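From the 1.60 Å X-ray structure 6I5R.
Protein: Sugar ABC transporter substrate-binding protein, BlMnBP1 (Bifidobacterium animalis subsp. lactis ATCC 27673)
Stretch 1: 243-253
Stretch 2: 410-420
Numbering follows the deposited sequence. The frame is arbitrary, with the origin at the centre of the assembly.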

# COMPACT_ATOMS: atom_id res chain seq x y z
N VAL A 243 -16.10 1.13 6.08
CA VAL A 243 -15.20 1.52 5.01
C VAL A 243 -15.84 1.23 3.66
O VAL A 243 -15.93 2.09 2.79
N TYR A 244 -16.28 -0.01 3.48
CA TYR A 244 -16.86 -0.40 2.20
C TYR A 244 -18.16 0.33 1.94
O TYR A 244 -18.46 0.62 0.78
N LYS A 245 -18.94 0.62 2.99
CA LYS A 245 -20.15 1.41 2.81
C LYS A 245 -19.82 2.85 2.43
O LYS A 245 -20.63 3.51 1.78
N THR A 246 -18.67 3.36 2.84
CA THR A 246 -18.26 4.67 2.36
C THR A 246 -18.17 4.69 0.85
O THR A 246 -18.70 5.60 0.19
N LEU A 247 -17.49 3.71 0.26
CA LEU A 247 -17.41 3.65 -1.19
C LEU A 247 -18.79 3.43 -1.80
O LEU A 247 -19.18 4.12 -2.75
N TYR A 248 -19.53 2.46 -1.26
CA TYR A 248 -20.86 2.16 -1.77
C TYR A 248 -21.73 3.42 -1.79
O TYR A 248 -22.35 3.75 -2.80
N ASP A 249 -21.78 4.13 -0.67
CA ASP A 249 -22.68 5.28 -0.57
C ASP A 249 -22.25 6.39 -1.50
O ASP A 249 -23.10 7.08 -2.08
N ALA A 250 -20.95 6.63 -1.60
CA ALA A 250 -20.47 7.70 -2.47
C ALA A 250 -20.90 7.47 -3.91
O ALA A 250 -21.25 8.41 -4.63
N VAL A 251 -20.86 6.21 -4.37
CA VAL A 251 -21.31 5.88 -5.72
C VAL A 251 -22.83 5.95 -5.83
O VAL A 251 -23.38 6.49 -6.80
N ALA A 252 -23.53 5.37 -4.86
CA ALA A 252 -24.98 5.32 -4.93
C ALA A 252 -25.58 6.71 -4.84
O ALA A 252 -26.61 6.98 -5.47
N ASN A 253 -24.97 7.60 -4.06
CA ASN A 253 -25.40 8.98 -3.90
C ASN A 253 -25.09 9.85 -5.11
O ASN A 253 -25.49 11.03 -5.14
N LYS A 410 -13.39 -7.49 -6.19
CA LYS A 410 -14.55 -7.45 -5.31
C LYS A 410 -14.97 -6.01 -5.01
O LYS A 410 -16.14 -5.74 -4.74
N ILE A 411 -14.02 -5.09 -5.03
CA ILE A 411 -14.31 -3.68 -4.79
C ILE A 411 -14.96 -3.07 -6.02
O ILE A 411 -15.84 -2.21 -5.92
N GLN A 412 -14.50 -3.48 -7.21
CA GLN A 412 -15.19 -3.08 -8.43
C GLN A 412 -16.65 -3.51 -8.37
O GLN A 412 -17.53 -2.76 -8.79
N ASP A 413 -16.92 -4.69 -7.79
CA ASP A 413 -18.30 -5.16 -7.68
C ASP A 413 -19.11 -4.24 -6.78
O ASP A 413 -20.28 -3.97 -7.06
N ILE A 414 -18.51 -3.72 -5.71
CA ILE A 414 -19.21 -2.74 -4.89
C ILE A 414 -19.65 -1.57 -5.76
O ILE A 414 -20.80 -1.12 -5.70
N VAL A 415 -18.73 -1.03 -6.56
CA VAL A 415 -19.05 0.11 -7.42
C VAL A 415 -20.16 -0.26 -8.39
O VAL A 415 -21.10 0.50 -8.62
N VAL A 416 -20.03 -1.43 -9.01
CA VAL A 416 -21.02 -1.86 -9.99
C VAL A 416 -22.38 -1.99 -9.33
O VAL A 416 -23.39 -1.54 -9.87
N ASP A 417 -22.42 -2.66 -8.17
CA ASP A 417 -23.69 -2.95 -7.51
C ASP A 417 -24.35 -1.68 -7.02
O ASP A 417 -25.57 -1.50 -7.13
N ALA A 418 -23.53 -0.74 -6.51
CA ALA A 418 -24.06 0.50 -6.00
C ALA A 418 -24.57 1.38 -7.13
O ALA A 418 -25.62 2.02 -7.00
N ALA A 419 -23.87 1.38 -8.28
CA ALA A 419 -24.29 2.21 -9.40
C ALA A 419 -25.54 1.67 -10.08
O ALA A 419 -26.36 2.45 -10.57
N ASN A 420 -25.69 0.35 -10.15
CA ASN A 420 -26.86 -0.23 -10.80
C ASN A 420 -27.95 -0.65 -9.83
O ASN A 420 -28.98 -1.18 -10.27

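Helix 243-252 and helix 410-420 lie side by side in one chain, their N-to-C directions 38° apart and their axes 8.1 Å from each other at closest approach. They bury 525 Å² between them, almost entirely through apolar side chains, and no direct hydrogen bond joins one stretch to the other. The backbones come nearest late in both helices, where the CA atoms of Ala252 and Ala418 are 5.0 Å apart.

Val243, at the start of stretch 1, is out of reach of the second helix, so the contact begins with Tyr244. Its CA-to-CB bond points sideways, and chi1 in the m well (-62°) leaves the ring beside two isoleucines: Tyr244 CE1 is 3.6 Å from Ile411 CD1, and Tyr244 CD1 is 3.8 Å from Ile414 CD1. Both methyls approach the ring obliquely. Ile411 reaches this position with both chi angles m, whereas Ile414 combines an m chi1 with a t chi2. The Tyr244 hydroxyl is hydrogen-bonded elsewhere in the structure.

Lys245 points away and takes no part in the packing; its extended chain turns at chi4 (m) to bring NZ within 2.7 Å of Asp249 OD2, a salt bridge one helical turn along the same helix. Thr246 is likewise out of reach. Leu247, by contrast, points toward the second helix in a t, p rotamer, and its CD2 methyl enters a pocket lined by three residues. It is 3.5 Å from Ile411 CG2, 4.0 Å from Val415 CG2 and 4.2 Å from Ile414 CG2, so this single methyl meets branched side chains at three positions of the partner helix.

Tyr248 leaves its backbone sideways, but with chi1 t (-176°) its end comes nearer to stretch 2. Tyr248 CB packs 3.9 Å from Ile414 CG2, a methyl that lies at the edge of the ring, near its plane. Over one face sits Ala418: its CB is 3.5 Å from the centroid of the Tyr248 ring and only 16° off the ring normal, a well-centred CH-pi contact. The ring lies close against the second helix at this point. At the ring's far end, a water donates hydrogen bonds both to Tyr248 OH, at 3.0 Å from the water O, and to Ala418 O, at 2.7 Å from the same atom. This bridge supplies a polar link between the two helices.

Asp249 points away from stretch 2 and is held in the salt bridge with Lys245, and Ala250 makes no contact with stretch 2. Val251, pointing toward the partner with chi1 t, completes the apolar seam: its CB is 4.0 Å from Ala418 CB, its CG1 is 3.9 Å from Ala419 CB, and its CG2 is 4.3 Å from Val415 CG1. Val415 also has a t chi1. Ala252 closes the contact from the side, with its CB 4.3 Å from Ala418 CB; both residues at this close backbone approach carry only a methyl side chain. Asn253, beyond the helix, is out of reach of stretch 2.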

# COMPACT_ATOMS: atom_id res chain seq x y z
CB VAL A 243 -13.86 0.79 5.15
CG1 VAL A 243 -12.95 1.06 3.95
CG2 VAL A 243 -13.18 1.17 6.44
CB TYR A 244 -17.09 -1.90 2.16
CG TYR A 244 -15.80 -2.70 2.30
CD1 TYR A 244 -14.78 -2.55 1.37
CD2 TYR A 244 -15.60 -3.56 3.35
CE1 TYR A 244 -13.60 -3.25 1.50
CE2 TYR A 244 -14.42 -4.25 3.49
CZ TYR A 244 -13.44 -4.11 2.55
OH TYR A 244 -12.27 -4.85 2.70
CB LYS A 245 -20.98 1.38 4.10
CG LYS A 245 -22.26 2.21 4.05
CD LYS A 245 -23.05 1.98 5.34
CE LYS A 245 -24.55 2.34 5.18
NZ LYS A 245 -24.72 3.80 4.94
CB THR A 246 -16.91 5.05 2.97
OG1 THR A 246 -17.06 5.24 4.39
CG2 THR A 246 -16.39 6.33 2.34
CB LEU A 247 -16.46 2.54 -1.63
CG LEU A 247 -16.42 2.31 -3.13
CD1 LEU A 247 -15.90 3.50 -3.88
CD2 LEU A 247 -15.51 1.10 -3.40
CB TYR A 248 -21.54 1.07 -0.91
CG TYR A 248 -22.89 0.65 -1.44
CD1 TYR A 248 -24.02 1.44 -1.24
CD2 TYR A 248 -23.04 -0.52 -2.18
CE1 TYR A 248 -25.23 1.09 -1.76
CE2 TYR A 248 -24.29 -0.90 -2.68
CZ TYR A 248 -25.38 -0.07 -2.47
OH TYR A 248 -26.62 -0.39 -2.96
CB ASP A 249 -22.71 5.80 0.87
CG ASP A 249 -23.54 4.94 1.79
OD1 ASP A 249 -24.27 4.06 1.29
OD2 ASP A 249 -23.43 5.15 3.01
CB ALA A 250 -18.95 7.80 -2.39
CB VAL A 251 -20.80 4.48 -6.12
CG1 VAL A 251 -21.32 4.08 -7.50
CG2 VAL A 251 -19.26 4.46 -6.09
CB ALA A 252 -25.53 4.43 -3.82
CB ASN A 253 -24.75 9.59 -2.64
CG ASN A 253 -25.35 9.06 -1.34
OD1 ASN A 253 -26.49 8.60 -1.32
ND2 ASN A 253 -24.56 9.08 -0.24
CB LYS A 410 -14.24 -8.20 -4.01
CG LYS A 410 -13.13 -7.56 -3.16
CD LYS A 410 -12.99 -8.24 -1.80
CE LYS A 410 -11.96 -7.57 -0.90
NZ LYS A 410 -10.57 -7.65 -1.39
CB ILE A 411 -13.02 -2.93 -4.41
CG1 ILE A 411 -12.28 -3.64 -3.30
CG2 ILE A 411 -13.29 -1.47 -4.03
CD1 ILE A 411 -13.05 -3.77 -2.02
CB GLN A 412 -14.46 -3.67 -9.64
CG GLN A 412 -13.13 -2.96 -9.91
CD GLN A 412 -12.27 -3.60 -10.98
OE1 GLN A 412 -12.38 -4.80 -11.24
NE2 GLN A 412 -11.41 -2.80 -11.61
CB ASP A 413 -18.32 -6.59 -7.16
CG ASP A 413 -19.70 -7.22 -7.24
OD1 ASP A 413 -20.31 -7.08 -8.31
OD2 ASP A 413 -20.14 -7.87 -6.24
CB ILE A 414 -18.33 -2.26 -3.72
CG1 ILE A 414 -18.05 -3.41 -2.76
CG2 ILE A 414 -19.04 -1.13 -2.98
CD1 ILE A 414 -17.10 -3.09 -1.63
CB VAL A 415 -17.79 0.59 -8.16
CG1 VAL A 415 -18.13 1.68 -9.21
CG2 VAL A 415 -16.74 1.08 -7.18
CB VAL A 416 -20.60 -3.20 -10.64
CG1 VAL A 416 -21.74 -3.73 -11.44
CG2 VAL A 416 -19.39 -3.05 -11.52
CB ASP A 417 -23.49 -3.95 -6.35
CG ASP A 417 -23.14 -5.33 -6.81
OD1 ASP A 417 -23.01 -5.51 -8.03
OD2 ASP A 417 -22.95 -6.23 -5.97
CB ALA A 418 -22.99 1.22 -5.18
CB ALA A 419 -23.17 2.31 -10.41
CB ASN A 420 -26.44 -1.43 -11.69
CG ASN A 420 -25.56 -1.00 -12.87
OD1 ASN A 420 -26.05 -0.56 -13.94
ND2 ASN A 420 -24.25 -1.14 -12.69
O HOH W 1 -27.52 1.40 -5.13